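Local coordinates for putative glycoside hydrolase (Parabacteroides distasonis ATCC 8503, PDB 3GYC), which is a putative TIM-barrel glycoside hydrolase of the cellulase-like family that probably cleaves glycosidic bonds in carbohydrates, at residues L283-E288 with L329-A334; W162-W167 with V178-W183. All coordinates share one frame. Residue numbers count along the deposited sequence, not the author numbering.

Contact 1: L283-E288 with L329-A334; sequences LTDKIE and LGTITA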
loop_
_atom_site.group_PDB
_atom_site.type_symbol
_atom_site.label_atom_id
_atom_site.label_comp_id
_atom_site.label_asym_id
_atom_site.label_seq_id
_atom_site.Cartn_x
_atom_site.Cartn_y
_atom_site.Cartn_z
ATOM N N LEU A 283 -4.405 7.619 -17.132
ATOM C CA LEU A 283 -4.782 6.834 -15.935
ATOM C C LEU A 283 -5.616 5.575 -16.275
ATOM O O LEU A 283 -5.206 4.444 -15.952
ATOM C CB LEU A 283 -5.574 7.704 -14.964
ATOM C CG LEU A 283 -6.051 7.026 -13.664
ATOM C CD1 LEU A 283 -4.887 6.336 -12.987
ATOM C CD2 LEU A 283 -6.708 8.106 -12.809
ATOM N N THR A 284 -6.758 5.779 -16.942
ATOM C CA THR A 284 -7.673 4.679 -17.254
ATOM C C THR A 284 -7.046 3.639 -18.211
ATOM O O THR A 284 -7.353 2.460 -18.130
ATOM C CB THR A 284 -9.030 5.197 -17.764
ATOM O OG1 THR A 284 -8.835 5.975 -18.955
ATOM C CG2 THR A 284 -9.699 6.043 -16.682
ATOM N N ASP A 285 -6.138 4.069 -19.083
ATOM C CA ASP A 285 -5.437 3.147 -19.966
ATOM C C ASP A 285 -4.518 2.205 -19.201
ATOM O O ASP A 285 -4.430 1.013 -19.503
ATOM C CB ASP A 285 -4.669 3.911 -21.053
ATOM C CG ASP A 285 -5.577 4.370 -22.188
ATOM O OD1 ASP A 285 -6.780 3.992 -22.192
ATOM O OD2 ASP A 285 -5.087 5.091 -23.093
ATOM N N LYS A 286 -3.835 2.731 -18.200
ATOM C CA LYS A 286 -2.991 1.898 -17.348
ATOM C C LYS A 286 -3.825 0.899 -16.514
ATOM O O LYS A 286 -3.457 -0.280 -16.381
ATOM C CB LYS A 286 -2.167 2.780 -16.395
ATOM C CG LYS A 286 -1.239 2.009 -15.464
ATOM C CD LYS A 286 -0.364 0.984 -16.134
ATOM C CE LYS A 286 0.561 1.576 -17.135
ATOM N NZ LYS A 286 1.498 2.563 -16.482
ATOM N N ILE A 287 -4.934 1.379 -15.954
ATOM C CA ILE A 287 -5.815 0.540 -15.151
ATOM C C ILE A 287 -6.368 -0.622 -15.975
ATOM O O ILE A 287 -6.421 -1.743 -15.505
ATOM C CB ILE A 287 -6.986 1.341 -14.547
ATOM C CG1 ILE A 287 -6.481 2.356 -13.503
ATOM C CG2 ILE A 287 -8.001 0.421 -13.906
ATOM C CD1 ILE A 287 -7.522 3.370 -13.104
ATOM N N GLU A 288 -6.805 -0.336 -17.186
ATOM C CA GLU A 288 -7.344 -1.373 -18.071
ATOM C C GLU A 288 -6.246 -2.363 -18.451
ATOM O O GLU A 288 -6.471 -3.573 -18.451
ATOM C CB GLU A 288 -7.954 -0.753 -19.321
ATOM C CG GLU A 288 -9.171 0.169 -19.093
ATOM C CD GLU A 288 -10.427 -0.538 -18.520
ATOM O OE1 GLU A 288 -10.485 -1.800 -18.435
ATOM O OE2 GLU A 288 -11.382 0.194 -18.162
ATOM N N LEU A 329 -12.475 8.709 -10.533
ATOM C CA LEU A 329 -12.377 8.070 -11.838
ATOM C C LEU A 329 -11.588 6.765 -11.750
ATOM O O LEU A 329 -12.038 5.715 -12.240
ATOM C CB LEU A 329 -11.745 9.009 -12.862
ATOM C CG LEU A 329 -11.498 8.409 -14.237
ATOM C CD1 LEU A 329 -12.818 8.036 -14.897
ATOM C CD2 LEU A 329 -10.719 9.376 -15.126
ATOM N N GLY A 330 -10.423 6.832 -11.105
ATOM C CA GLY A 330 -9.564 5.669 -10.925
ATOM C C GLY A 330 -10.306 4.541 -10.243
ATOM O O GLY A 330 -10.295 3.392 -10.728
ATOM N N THR A 331 -10.974 4.873 -9.133
ATOM C CA THR A 331 -11.697 3.885 -8.334
ATOM C C THR A 331 -12.771 3.152 -9.130
ATOM O O THR A 331 -12.767 1.927 -9.181
ATOM C CB THR A 331 -12.360 4.522 -7.106
ATOM O OG1 THR A 331 -11.374 5.194 -6.319
ATOM C CG2 THR A 331 -13.029 3.463 -6.266
ATOM N N ILE A 332 -13.666 3.931 -9.750
ATOM C CA ILE A 332 -14.770 3.400 -10.546
ATOM C C ILE A 332 -14.270 2.574 -11.739
ATOM O O ILE A 332 -14.851 1.537 -12.060
ATOM C CB ILE A 332 -15.735 4.558 -10.985
ATOM C CG1 ILE A 332 -16.487 5.103 -9.746
ATOM C CG2 ILE A 332 -16.726 4.074 -12.012
ATOM C CD1 ILE A 332 -17.264 6.413 -10.034
ATOM N N THR A 333 -13.187 3.013 -12.375
ATOM C CA THR A 333 -12.590 2.299 -13.520
ATOM C C THR A 333 -12.033 0.939 -13.099
ATOM O O THR A 333 -12.312 -0.106 -13.741
ATOM C CB THR A 333 -11.443 3.136 -14.196
ATOM O OG1 THR A 333 -11.928 4.435 -14.570
ATOM C CG2 THR A 333 -10.890 2.429 -15.435
ATOM N N ALA A 334 -11.280 0.945 -11.996
ATOM C CA ALA A 334 -10.697 -0.301 -11.467
ATOM C C ALA A 334 -11.802 -1.280 -11.032
ATOM O O ALA A 334 -11.785 -2.459 -11.399
ATOM C CB ALA A 334 -9.782 -0.022 -10.321
HETATM O O HOH W 1 -13.196 -0.125 -16.297
#
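L329 begins the contact at its more exposed margin: its CD2 lies 3.8 Å from T284 CG2, a methyl-to-methyl contact. One residue on, G330 offers backbone alone. Its CA is 4.2 Å from L283 CD2 and its O is 3.7 Å from I287 CD1, so the two aliphatic side chains lie against the bare main chain. T331 and I332 take no part: T331 touches V343 of strand 340-343, and both reach helix 360-371 (T331 on I370, I332 on L366 and I369). T333 is covered most, losing 69 Å² to the other segment. Its OG1 donates to L329 O at 2.7 Å within its own helix and is also 3.5 Å from T284 CG2, while its CG2 lies 3.8 Å from I287 CG2 and 3.6 Å from E288 OE2. A water donates to both E288 OE2 (2.6 Å) and T333 O (2.7 Å), bridging the helices at the polar margin. A334 completes the apolar side, with its CB 4.0 Å from I287 CG2; W307 and W340 cover both residues from beyond the pair. The short axes approach to 9.8 Å at -29°, running roughly parallel, and 311 Å² is buried. Helices 276-297 and 321-337 precede the consecutive parallel strands 301-303 and 340-343, so this is the side-by-side packing of neighbouring outer helices in a (beta/alpha)8 TIM barrel.

Contact 2: W162-W167 with V178-W183; sequences WPGDSW and VGWGNW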
loop_
_atom_site.group_PDB
_atom_site.type_symbol
_atom_site.label_atom_id
_atom_site.label_comp_id
_atom_site.label_asym_id
_atom_site.label_seq_id
_atom_site.Cartn_x
_atom_site.Cartn_y
_atom_site.Cartn_z
ATOM N N TRP A 162 8.750 -3.096 -3.761
ATOM C CA TRP A 162 9.938 -3.891 -4.025
ATOM C C TRP A 162 10.456 -3.638 -5.449
ATOM O O TRP A 162 9.673 -3.587 -6.395
ATOM C CB TRP A 162 9.594 -5.365 -3.860
ATOM C CG TRP A 162 10.762 -6.339 -4.065
ATOM C CD1 TRP A 162 11.065 -7.031 -5.190
ATOM C CD2 TRP A 162 11.741 -6.718 -3.086
ATOM N NE1 TRP A 162 12.177 -7.816 -4.984
ATOM C CE2 TRP A 162 12.612 -7.638 -3.700
ATOM C CE3 TRP A 162 11.968 -6.359 -1.751
ATOM C CZ2 TRP A 162 13.683 -8.212 -3.024
ATOM C CZ3 TRP A 162 13.035 -6.916 -1.083
ATOM C CH2 TRP A 162 13.892 -7.831 -1.724
ATOM N N PRO A 163 11.787 -3.524 -5.622
ATOM C CA PRO A 163 12.825 -3.605 -4.606
ATOM C C PRO A 163 13.487 -2.252 -4.345
ATOM O O PRO A 163 14.697 -2.186 -4.240
ATOM C CB PRO A 163 13.818 -4.577 -5.245
ATOM C CG PRO A 163 13.792 -4.206 -6.671
ATOM C CD PRO A 163 12.367 -3.738 -6.960
ATOM N N GLY A 164 12.710 -1.180 -4.253
ATOM C CA GLY A 164 13.277 0.166 -4.026
ATOM C C GLY A 164 14.213 0.250 -2.819
ATOM O O GLY A 164 13.870 -0.206 -1.720
ATOM N N ASP A 165 15.380 0.858 -2.994
ATOM C CA ASP A 165 16.345 0.937 -1.883
ATOM C C ASP A 165 15.890 1.743 -0.652
ATOM O O ASP A 165 16.464 1.585 0.419
ATOM C CB ASP A 165 17.742 1.367 -2.350
ATOM C CG ASP A 165 17.759 2.705 -3.059
ATOM O OD1 ASP A 165 16.760 3.449 -3.003
ATOM O OD2 ASP A 165 18.809 3.012 -3.683
ATOM N N SER A 166 14.890 2.607 -0.791
ATOM C CA SER A 166 14.353 3.319 0.371
ATOM C C SER A 166 13.737 2.342 1.352
ATOM O O SER A 166 13.776 2.566 2.557
ATOM C CB SER A 166 13.225 4.287 -0.014
ATOM O OG SER A 166 13.688 5.288 -0.893
ATOM N N TRP A 167 13.140 1.276 0.830
ATOM C CA TRP A 167 12.427 0.324 1.690
ATOM C C TRP A 167 13.203 -0.978 1.890
ATOM O O TRP A 167 13.108 -1.592 2.957
ATOM C CB TRP A 167 11.024 0.036 1.119
ATOM C CG TRP A 167 10.427 1.258 0.497
ATOM C CD1 TRP A 167 10.122 1.423 -0.801
ATOM C CD2 TRP A 167 10.161 2.517 1.140
ATOM N NE1 TRP A 167 9.644 2.686 -1.023
ATOM C CE2 TRP A 167 9.674 3.388 0.151
ATOM C CE3 TRP A 167 10.272 2.986 2.462
ATOM C CZ2 TRP A 167 9.300 4.700 0.432
ATOM C CZ3 TRP A 167 9.908 4.301 2.734
ATOM C CH2 TRP A 167 9.417 5.132 1.724
ATOM N N VAL A 178 20.334 -4.163 -9.694
ATOM C CA VAL A 178 18.921 -4.351 -10.024
ATOM C C VAL A 178 18.276 -2.976 -10.211
ATOM O O VAL A 178 17.604 -2.745 -11.214
ATOM C CB VAL A 178 18.178 -5.203 -8.974
ATOM C CG1 VAL A 178 16.680 -5.146 -9.204
ATOM C CG2 VAL A 178 18.684 -6.651 -9.022
ATOM N N GLY A 179 18.483 -2.074 -9.252
ATOM C CA GLY A 179 17.949 -0.712 -9.339
ATOM C C GLY A 179 16.498 -0.557 -8.925
ATOM O O GLY A 179 15.727 -1.531 -8.916
ATOM N N TRP A 180 16.127 0.687 -8.597
ATOM C CA TRP A 180 14.774 1.031 -8.143
ATOM C C TRP A 180 13.680 0.472 -9.069
ATOM O O TRP A 180 13.728 0.621 -10.289
ATOM C CB TRP A 180 14.581 2.569 -7.960
ATOM C CG TRP A 180 13.248 2.905 -7.272
ATOM C CD1 TRP A 180 11.992 2.849 -7.833
ATOM C CD2 TRP A 180 13.048 3.315 -5.899
ATOM N NE1 TRP A 180 11.029 3.186 -6.891
ATOM C CE2 TRP A 180 11.649 3.482 -5.704
ATOM C CE3 TRP A 180 13.911 3.556 -4.821
ATOM C CZ2 TRP A 180 11.100 3.872 -4.472
ATOM C CZ3 TRP A 180 13.369 3.950 -3.605
ATOM C CH2 TRP A 180 11.981 4.107 -3.438
ATOM N N GLY A 181 12.707 -0.197 -8.463
ATOM C CA GLY A 181 11.549 -0.700 -9.187
ATOM C C GLY A 181 11.684 -1.890 -10.119
ATOM O O GLY A 181 10.654 -2.380 -10.589
ATOM N N ASN A 182 12.902 -2.380 -10.383
ATOM C CA ASN A 182 13.072 -3.526 -11.307
ATOM C C ASN A 182 12.898 -4.900 -10.666
ATOM O O ASN A 182 13.795 -5.753 -10.678
ATOM C CB ASN A 182 14.402 -3.432 -12.016
ATOM C CG ASN A 182 14.532 -2.159 -12.766
ATOM O OD1 ASN A 182 13.537 -1.490 -13.026
ATOM N ND2 ASN A 182 15.747 -1.785 -13.088
ATOM N N TRP A 183 11.686 -5.126 -10.185
ATOM C CA TRP A 183 11.339 -6.355 -9.478
ATOM C C TRP A 183 11.489 -7.595 -10.337
ATOM O O TRP A 183 11.703 -8.673 -9.819
ATOM C CB TRP A 183 9.907 -6.276 -8.963
ATOM C CG TRP A 183 8.843 -6.204 -10.035
ATOM C CD1 TRP A 183 8.246 -5.084 -10.517
ATOM C CD2 TRP A 183 8.263 -7.305 -10.750
ATOM N NE1 TRP A 183 7.316 -5.414 -11.470
ATOM C CE2 TRP A 183 7.316 -6.774 -11.639
ATOM C CE3 TRP A 183 8.439 -8.687 -10.703
ATOM C CZ2 TRP A 183 6.546 -7.569 -12.469
ATOM C CZ3 TRP A 183 7.680 -9.476 -11.532
ATOM C CH2 TRP A 183 6.744 -8.917 -12.409
#
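This is a loop-to-loop packing contact within the long excursion that follows strand 153-157, on the side of the barrel where the strands end. Neither segment has regular structure, and van der Waals packing dominates the 378 Å² buried. The W180 indole contributes most: G164 CA lies 3.7 Å from the centroid of its six-membered ring, 17° off the normal, a CH-pi contact. A CB on G164 would come within 3.0 Å of W180 CZ2, so the close fit depends on glycine. W167 meets the same ring obliquely, with planes at 66°; W167 NE1 is 3.6 Å from W180 CH2. W180 and G181 form the corner of a type II turn, closed by N182 N to G179 O at 3.3 Å. P163, after a cis peptide bond, places CD 3.6 Å from W183 N and CG 4.0 Å from V178 CG1. Farther in, W162 NE1 hydrogen-bonds S188 OG of helix 186-200, and F171 of helix 169-172 packs against both W162 and P163.

Contacts 1 and 2 belong to the same barrel but to different layers of it. Their centres are 25 Å apart and their nearest atoms about 11 Å, so they do not touch; contact 2 is complete in sequence before contact 1 begins. Contact 1 joins two helices of the outer shell, whereas contact 2 shapes loops beyond the strand ends, the side that holds the active site in TIM-barrel enzymes. There the W167 side chain approaches a bound 1,2-ethanediol to about 3 Å and touches N160 and E161. That molecule probably came from the crystallisation liquor, but its position is consistent with a pocket.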